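Local coordinates for protein thymidylate synthase thyX (Helicobacter pylori, PDB 3N3Y) that probably catalyses the reductive methylation of dUMP to dTMP, with 5,10-methylenetetrahydrofolate as methyl donor and NADPH and reduced FAD as reductant, at residues M9-A22 against E61-S73. Sequence-based numbering, arbitrary orientation.
Sequences MEVICKHYTPLDIA and EHLYYNFEIKGLS. With UMP (2'-deoxyuridine 5'-monophosphate), chain E.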
# COMPACT_ATOMS: atom_id res chain seq x y z
N MET A 9 0.26 29.11 1.66
CA MET A 9 1.39 28.18 1.57
C MET A 9 1.81 28.00 0.10
O MET A 9 0.98 28.04 -0.79
CB MET A 9 1.10 26.83 2.27
CG MET A 9 0.56 25.70 1.41
SD MET A 9 -1.23 25.71 1.19
CE MET A 9 -1.82 25.28 2.83
N GLU A 10 3.12 27.86 -0.13
CA GLU A 10 3.66 27.77 -1.49
C GLU A 10 3.84 26.33 -1.99
O GLU A 10 4.59 25.53 -1.41
CB GLU A 10 5.00 28.54 -1.57
CG GLU A 10 4.87 30.04 -1.25
CD GLU A 10 6.19 30.72 -0.84
OE1 GLU A 10 7.25 30.06 -0.85
OE2 GLU A 10 6.15 31.92 -0.50
N VAL A 11 3.15 25.99 -3.08
CA VAL A 11 3.28 24.68 -3.72
C VAL A 11 3.84 24.75 -5.13
O VAL A 11 3.26 25.41 -6.00
CB VAL A 11 1.93 23.98 -3.82
CG1 VAL A 11 2.11 22.60 -4.44
CG2 VAL A 11 1.28 23.86 -2.47
N ILE A 12 4.96 24.06 -5.36
CA ILE A 12 5.56 23.93 -6.69
C ILE A 12 5.46 22.49 -7.18
O ILE A 12 5.78 21.55 -6.45
CB ILE A 12 7.08 24.25 -6.67
CG1 ILE A 12 7.37 25.59 -6.00
CG2 ILE A 12 7.63 24.25 -8.09
CD1 ILE A 12 6.76 26.76 -6.71
N CYS A 13 5.02 22.31 -8.42
CA CYS A 13 5.16 21.01 -9.07
C CYS A 13 6.50 20.96 -9.79
O CYS A 13 6.68 21.66 -10.78
CB CYS A 13 4.02 20.73 -10.03
SG CYS A 13 4.14 19.08 -10.80
N LYS A 14 7.43 20.16 -9.29
CA LYS A 14 8.79 20.15 -9.79
C LYS A 14 9.00 19.15 -10.94
O LYS A 14 9.90 19.30 -11.76
CB LYS A 14 9.76 19.85 -8.64
CG LYS A 14 9.44 20.60 -7.38
CD LYS A 14 10.61 20.57 -6.42
CE LYS A 14 10.95 19.14 -6.01
NZ LYS A 14 11.93 19.14 -4.88
N HIS A 15 8.18 18.12 -10.98
CA HIS A 15 8.25 17.18 -12.08
C HIS A 15 6.96 16.42 -12.21
O HIS A 15 6.29 16.14 -11.22
CB HIS A 15 9.41 16.20 -11.92
CG HIS A 15 9.71 15.44 -13.17
ND1 HIS A 15 10.50 15.97 -14.18
CD2 HIS A 15 9.29 14.24 -13.62
CE1 HIS A 15 10.57 15.10 -15.17
NE2 HIS A 15 9.84 14.04 -14.86
N TYR A 16 6.59 16.11 -13.45
CA TYR A 16 5.40 15.32 -13.70
C TYR A 16 5.61 14.38 -14.87
O TYR A 16 6.56 14.52 -15.64
CB TYR A 16 4.19 16.22 -13.94
CG TYR A 16 4.35 17.15 -15.12
CD1 TYR A 16 3.96 16.76 -16.40
CD2 TYR A 16 4.89 18.42 -14.96
CE1 TYR A 16 4.11 17.63 -17.49
CE2 TYR A 16 5.04 19.29 -16.03
CZ TYR A 16 4.65 18.89 -17.29
OH TYR A 16 4.81 19.76 -18.35
N THR A 17 4.70 13.43 -14.98
CA THR A 17 4.76 12.40 -15.99
C THR A 17 3.98 12.85 -17.21
O THR A 17 2.80 13.21 -17.10
CB THR A 17 4.15 11.07 -15.47
OG1 THR A 17 4.93 10.57 -14.38
CG2 THR A 17 4.14 10.03 -16.57
N PRO A 18 4.63 12.85 -18.39
CA PRO A 18 3.94 13.20 -19.63
C PRO A 18 2.65 12.41 -19.73
O PRO A 18 2.66 11.23 -19.38
CB PRO A 18 4.93 12.75 -20.72
CG PRO A 18 6.26 12.79 -20.07
CD PRO A 18 6.04 12.48 -18.60
N LEU A 19 1.57 13.05 -20.16
CA LEU A 19 0.27 12.38 -20.31
C LEU A 19 0.28 11.13 -21.20
O LEU A 19 -0.50 10.20 -20.99
CB LEU A 19 -0.77 13.35 -20.88
CG LEU A 19 -1.63 14.19 -19.95
CD1 LEU A 19 -2.62 15.00 -20.77
CD2 LEU A 19 -2.36 13.32 -18.95
N ASP A 20 1.12 11.12 -22.23
CA ASP A 20 1.12 10.00 -23.17
C ASP A 20 1.44 8.69 -22.45
O ASP A 20 0.98 7.63 -22.87
CB ASP A 20 2.12 10.24 -24.30
CG ASP A 20 3.54 10.42 -23.79
OD1 ASP A 20 4.31 9.43 -23.80
OD2 ASP A 20 3.87 11.56 -23.36
N ILE A 21 2.22 8.76 -21.38
CA ILE A 21 2.46 7.57 -20.58
C ILE A 21 1.14 6.91 -20.20
O ILE A 21 0.98 5.69 -20.29
CB ILE A 21 3.28 7.86 -19.31
CG1 ILE A 21 4.69 8.32 -19.69
CG2 ILE A 21 3.36 6.62 -18.44
CD1 ILE A 21 5.29 7.53 -20.81
N ALA A 22 0.18 7.74 -19.79
CA ALA A 22 -1.13 7.24 -19.39
C ALA A 22 -1.88 6.64 -20.57
O ALA A 22 -2.37 5.52 -20.48
CB ALA A 22 -1.94 8.33 -18.73
N GLU A 61 -2.58 5.60 -12.22
CA GLU A 61 -1.45 5.45 -11.33
C GLU A 61 -0.12 5.63 -12.05
O GLU A 61 0.91 5.80 -11.41
CB GLU A 61 -1.47 4.09 -10.65
CG GLU A 61 -2.65 3.86 -9.73
CD GLU A 61 -2.70 2.42 -9.25
OE1 GLU A 61 -1.76 1.65 -9.57
OE2 GLU A 61 -3.68 2.05 -8.58
N HIS A 62 -0.14 5.57 -13.38
CA HIS A 62 1.10 5.74 -14.13
C HIS A 62 1.56 7.18 -14.16
O HIS A 62 2.73 7.45 -14.44
CB HIS A 62 0.98 5.19 -15.56
CG HIS A 62 0.65 3.74 -15.61
ND1 HIS A 62 1.61 2.76 -15.48
CD2 HIS A 62 -0.53 3.09 -15.76
CE1 HIS A 62 1.04 1.57 -15.56
NE2 HIS A 62 -0.26 1.74 -15.73
N LEU A 63 0.64 8.11 -13.90
CA LEU A 63 0.98 9.53 -13.77
C LEU A 63 1.42 9.87 -12.35
O LEU A 63 0.66 9.67 -11.40
CB LEU A 63 -0.21 10.41 -14.18
CG LEU A 63 -0.79 10.08 -15.56
CD1 LEU A 63 -2.02 10.91 -15.87
CD2 LEU A 63 0.27 10.27 -16.64
N TYR A 64 2.64 10.38 -12.22
CA TYR A 64 3.25 10.69 -10.94
C TYR A 64 3.64 12.16 -10.84
O TYR A 64 4.17 12.73 -11.79
CB TYR A 64 4.53 9.88 -10.81
CG TYR A 64 4.96 9.59 -9.39
CD1 TYR A 64 4.07 9.03 -8.48
CD2 TYR A 64 6.27 9.84 -8.98
CE1 TYR A 64 4.46 8.74 -7.19
CE2 TYR A 64 6.68 9.56 -7.68
CZ TYR A 64 5.77 9.00 -6.79
OH TYR A 64 6.15 8.69 -5.50
N TYR A 65 3.42 12.77 -9.69
CA TYR A 65 3.75 14.19 -9.50
C TYR A 65 4.66 14.43 -8.32
O TYR A 65 4.37 13.99 -7.21
CB TYR A 65 2.47 14.98 -9.30
CG TYR A 65 1.50 14.81 -10.42
CD1 TYR A 65 1.61 15.56 -11.60
CD2 TYR A 65 0.47 13.88 -10.32
CE1 TYR A 65 0.70 15.40 -12.63
CE2 TYR A 65 -0.43 13.71 -11.35
CZ TYR A 65 -0.31 14.47 -12.50
OH TYR A 65 -1.22 14.28 -13.52
N ASN A 66 5.77 15.12 -8.56
CA ASN A 66 6.67 15.56 -7.50
C ASN A 66 6.46 17.03 -7.12
O ASN A 66 6.78 17.93 -7.90
CB ASN A 66 8.12 15.37 -7.92
CG ASN A 66 8.37 14.00 -8.52
OD1 ASN A 66 8.36 13.84 -9.74
ND2 ASN A 66 8.59 13.00 -7.67
N PHE A 67 5.95 17.26 -5.92
CA PHE A 67 5.69 18.61 -5.43
C PHE A 67 6.66 19.07 -4.38
O PHE A 67 7.35 18.27 -3.74
CB PHE A 67 4.31 18.71 -4.80
CG PHE A 67 3.18 18.42 -5.74
CD1 PHE A 67 2.65 19.43 -6.53
CD2 PHE A 67 2.61 17.16 -5.79
CE1 PHE A 67 1.59 19.18 -7.36
CE2 PHE A 67 1.55 16.90 -6.63
CZ PHE A 67 1.03 17.91 -7.42
N GLU A 68 6.69 20.38 -4.18
CA GLU A 68 7.35 20.97 -3.04
C GLU A 68 6.30 21.79 -2.30
O GLU A 68 5.55 22.53 -2.92
CB GLU A 68 8.52 21.83 -3.49
CG GLU A 68 9.51 22.18 -2.40
CD GLU A 68 10.29 23.46 -2.71
OE1 GLU A 68 10.73 23.64 -3.87
OE2 GLU A 68 10.47 24.29 -1.78
N ILE A 69 6.22 21.63 -0.98
CA ILE A 69 5.26 22.37 -0.17
C ILE A 69 5.97 23.13 0.93
O ILE A 69 6.70 22.54 1.74
CB ILE A 69 4.20 21.43 0.46
CG1 ILE A 69 3.54 20.57 -0.62
CG2 ILE A 69 3.17 22.25 1.28
CD1 ILE A 69 2.72 19.38 -0.10
N LYS A 70 5.80 24.45 0.95
CA LYS A 70 6.42 25.30 1.97
C LYS A 70 5.35 26.05 2.77
O LYS A 70 4.37 26.53 2.21
CB LYS A 70 7.40 26.31 1.35
CG LYS A 70 8.31 25.74 0.29
CD LYS A 70 9.69 26.42 0.26
CE LYS A 70 9.59 27.91 -0.02
NZ LYS A 70 10.92 28.60 -0.08
N GLY A 71 5.55 26.10 4.08
CA GLY A 71 4.68 26.90 4.93
C GLY A 71 3.39 26.22 5.36
O GLY A 71 2.41 26.89 5.67
N LEU A 72 3.38 24.90 5.36
CA LEU A 72 2.24 24.15 5.86
C LEU A 72 2.43 23.99 7.38
O LEU A 72 3.56 23.82 7.86
CB LEU A 72 2.18 22.78 5.16
CG LEU A 72 0.94 21.93 5.41
CD1 LEU A 72 -0.25 22.50 4.65
CD2 LEU A 72 1.18 20.46 5.06
N SER A 73 1.35 24.08 8.14
CA SER A 73 1.46 23.92 9.59
C SER A 73 1.68 22.44 9.94
O SER A 73 1.33 21.56 9.16
CB SER A 73 0.21 24.45 10.29
OG SER A 73 -0.89 23.56 10.20
N1 UMP E . 8.48 18.92 -17.17
C2 UMP E . 8.18 17.72 -16.56
N3 UMP E . 7.70 16.66 -17.31
C4 UMP E . 7.53 16.82 -18.66
C5 UMP E . 7.83 18.03 -19.28
C6 UMP E . 8.31 19.09 -18.52
O2 UMP E . 8.34 17.59 -15.34
O4 UMP E . 7.10 15.88 -19.31
C1' UMP E . 8.98 20.02 -16.32
C2' UMP E . 10.44 20.32 -16.59
C3' UMP E . 10.52 21.78 -16.21
C4' UMP E . 9.09 22.33 -16.31
O3' UMP E . 10.98 21.88 -14.88
O4' UMP E . 8.24 21.21 -16.49
C5' UMP E . 8.95 23.26 -17.50
O5' UMP E . 9.29 22.57 -18.68
P UMP E . 8.97 23.17 -20.15
OP1 UMP E . 9.11 22.05 -21.15
OP2 UMP E . 9.99 24.24 -20.43
OP3 UMP E . 7.58 23.70 -20.17
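H15 and N66 run alongside each other in the same direction, their imidazole and amide planes 46° apart; N66 OD1 touches H15 CB at 3.4 Å and lies near the plane of the imidazole, beyond its edge. The amide nitrogen of N66 turns instead to S169, while H15 NE2 bonds H15 of a neighbouring subunit. At this pair the register slips by one: K14 and H15 both face N66, a classic beta bulge, and N66 O takes a short bond from K14 N (2.7 Å) and a weak one from H15 N. The bulge interrupts the antiparallel pairing of 10-16, at one rim of the chain's four-stranded ThyX sheet, with 64-70, which bonds on its other side to strand 163-171; before it, the E10/K70 and I12/E68 pairs carry hydrogen bonds both ways. Beyond it Y16 grips a bound dUMP twice through its backbone: N donates to UMP O2 (3.0 Å) and O accepts from UMP N3 (2.9 Å). A chi1 of 59° tucks CG between the backbone N and C and sets the phenol ring under the pyrimidine, UMP N3 3.6 Å above the centre of the phenol ring. UMP O2 also stands over one face of the H15 ring, offset toward its rim, nearest ND1. Y16 CB meets Y65 CD1, and C13 SG lies obliquely over the F67 ring, 4.8 Å from its centroid, while V11 CG1 crosses to F67 CD1. Further along, T17 OG1 accepts the N-H of Y64, and L63 CD2 packs on A22 CB (3.6 Å).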